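Local coordinates for protein short afifavidin (Afifella pfennigii, PDB 6HDT) that binds biotin and 2-iminobiotin in strong non-covalent complexes as a dimeric bacterial avidin, though its biological role is still obscure, at residues Q9-A13 and F14-A18. Sequence-based numbering, arbitrary orientation.
Sequences QSAEA and FGVPA
The carbonyl plane of A11 takes a backbone N-H on each of its two faces, G15 N from one and V16 N from the other. G15 N lies 3.1 Å from A11 O, slightly tilted from that plane; V16 N lies equally far from A11 O but makes the straighter bond, with 164° at its hydrogen. Beside this fork, CG2 of V16 sits 3.5 Å from A11 O and also packs against the A11 methyl. One residue earlier, F14 N donates to S10 O at 3.1 Å, in the same i to i+4 spacing as the bond from G15 N. The doubly used carbonyl belongs to a Schellman motif: G15, with a positive phi, is the C' residue that ends helix 7-14, and V16 N closes the loop back to A11 O. The chain then doubles back along the helix, bringing A18 O to 3.3 Å from CB of A11 and V16 O to 3.5 Å from CA of E12, the latter a CA-H...O contact. CG of F14 stands anti to the backbone N (chi1 -168°), which carries the ring away from the turn to the barrel wall, where it meets the ring of F35 with planes inclined at about 45° and touches T65 and W23. V16 also rests on W23, in strand 20-24, the first strand of the eight-stranded antiparallel avidin barrel, into which this turn leads.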
ATOM      1  N   GLN A   9      19.123   9.024  -0.305  1.00 19.13           N
ATOM      2  CA  GLN A   9      19.197   8.555   1.078  1.00 22.83           C
ATOM      3  C   GLN A   9      18.114   7.509   1.360  1.00 20.58           C
ATOM      4  O   GLN A   9      18.351   6.534   2.042  1.00 20.33           O
ATOM      5  CB  GLN A   9      19.070   9.726   2.047  1.00 24.13           C
ATOM      6  CG  GLN A   9      20.314  10.601   2.132  1.00 28.22           C
ATOM      7  CD  GLN A   9      20.044  11.889   2.907  1.00 30.17           C
ATOM      8  OE1 GLN A   9      18.912  12.401   2.935  1.00 26.43           O
ATOM      9  NE2 GLN A   9      21.081  12.427   3.526  1.00 32.76           N
ATOM     10  N   SER A  10      16.904   7.719   0.825  1.00 20.15           N
ATOM     11  CA  SER A  10      15.850   6.739   1.009  1.00 21.94           C
ATOM     12  C   SER A  10      16.157   5.360   0.328  1.00 20.43           C
ATOM     13  O   SER A  10      15.865   4.271   0.882  1.00 24.30           O
ATOM     14  CB  SER A  10      14.514   7.348   0.531  1.00 22.40           C
ATOM     15  OG  SER A  10      13.503   6.422   0.696  1.00 25.65           O
ATOM     16  N   ALA A  11      16.750   5.411  -0.867  1.00 21.49           N
ATOM     17  CA  ALA A  11      17.134   4.223  -1.585  1.00 22.65           C
ATOM     18  C   ALA A  11      18.239   3.498  -0.858  1.00 21.19           C
ATOM     19  O   ALA A  11      18.214   2.284  -0.774  1.00 23.05           O
ATOM     20  CB  ALA A  11      17.603   4.569  -2.986  1.00 28.54           C
ATOM     21  N   GLU A  12      19.201   4.237  -0.329  1.00 21.55           N
ATOM     22  CA  GLU A  12      20.336   3.587   0.352  1.00 23.52           C
ATOM     23  C   GLU A  12      19.880   2.948   1.670  1.00 21.11           C
ATOM     24  O   GLU A  12      20.318   1.853   2.005  1.00 23.43           O
ATOM     25  CB  GLU A  12      21.489   4.560   0.576  1.00 27.80           C
ATOM     26  CG  GLU A  12      22.223   4.926  -0.717  1.00 31.61           C
ATOM     27  CD  GLU A  12      23.280   5.992  -0.507  1.00 38.86           C
ATOM     28  OE1 GLU A  12      23.695   6.176   0.655  1.00 50.40           O
ATOM     29  OE2 GLU A  12      23.690   6.649  -1.498  1.00 53.13           O
ATOM     30  N   ALA A  13      18.950   3.601   2.370  1.00 19.86           N
ATOM     31  CA  ALA A  13      18.403   3.034   3.574  1.00 21.64           C
ATOM     32  C   ALA A  13      17.658   1.745   3.216  1.00 18.27           C
ATOM     33  O   ALA A  13      17.619   0.823   3.986  1.00 20.45           O
ATOM     34  CB  ALA A  13      17.490   4.028   4.281  1.00 26.21           C
ATOM     35  N   PHE A  14      17.036   1.680   2.039  1.00 21.18           N
ATOM     36  CA  PHE A  14      16.389   0.430   1.643  1.00 18.01           C
ATOM     37  C   PHE A  14      17.388  -0.690   1.320  1.00 21.42           C
ATOM     38  O   PHE A  14      17.092  -1.849   1.540  1.00 26.11           O
ATOM     39  CB  PHE A  14      15.413   0.689   0.507  1.00 18.98           C
ATOM     40  CG  PHE A  14      14.496  -0.453   0.227  1.00 18.85           C
ATOM     41  CD1 PHE A  14      13.500  -0.825   1.137  1.00 16.27           C
ATOM     42  CD2 PHE A  14      14.614  -1.162  -0.956  1.00 17.99           C
ATOM     43  CE1 PHE A  14      12.646  -1.862   0.833  1.00 22.87           C
ATOM     44  CE2 PHE A  14      13.742  -2.198  -1.268  1.00 23.06           C
ATOM     45  CZ  PHE A  14      12.772  -2.549  -0.372  1.00 19.44           C
ATOM     46  N   GLY A  15      18.571  -0.322   0.827  1.00 23.21           N
ATOM     47  CA  GLY A  15      19.655  -1.257   0.539  1.00 24.30           C
ATOM     48  C   GLY A  15      20.103  -1.249  -0.924  1.00 22.50           C
ATOM     49  O   GLY A  15      20.838  -2.115  -1.350  1.00 26.38           O
ATOM     50  N   VAL A  16      19.668  -0.279  -1.713  1.00 19.82           N
ATOM     51  CA  VAL A  16      20.059  -0.248  -3.114  1.00 20.68           C
ATOM     52  C   VAL A  16      20.844   1.036  -3.389  1.00 24.18           C
ATOM     53  O   VAL A  16      20.624   2.066  -2.739  1.00 33.41           O
ATOM     54  CB  VAL A  16      18.835  -0.425  -4.049  1.00 21.26           C
ATOM     55  CG1 VAL A  16      18.185  -1.783  -3.774  1.00 20.12           C
ATOM     56  CG2 VAL A  16      17.811   0.666  -3.882  1.00 22.88           C
ATOM     57  N   PRO A  17      21.777   0.985  -4.348  1.00 35.15           N
ATOM     58  CA  PRO A  17      22.645   2.136  -4.504  1.00 36.37           C
ATOM     59  C   PRO A  17      22.040   3.258  -5.352  1.00 30.02           C
ATOM     60  O   PRO A  17      22.605   4.338  -5.398  1.00 39.13           O
ATOM     61  CB  PRO A  17      23.890   1.522  -5.164  1.00 39.36           C
ATOM     62  CG  PRO A  17      23.359   0.372  -5.972  1.00 37.37           C
ATOM     63  CD  PRO A  17      22.041  -0.047  -5.372  1.00 32.03           C
ATOM     64  N   ALA A  18      20.874   3.039  -5.968  1.00 24.76           N
ATOM     65  CA  ALA A  18      20.391   3.985  -6.952  1.00 22.57           C
ATOM     66  C   ALA A  18      18.958   4.283  -6.664  1.00 22.44           C
ATOM     67  O   ALA A  18      18.260   3.494  -6.066  1.00 24.73           O
ATOM     68  CB  ALA A  18      20.534   3.421  -8.359  1.00 27.39           C
TER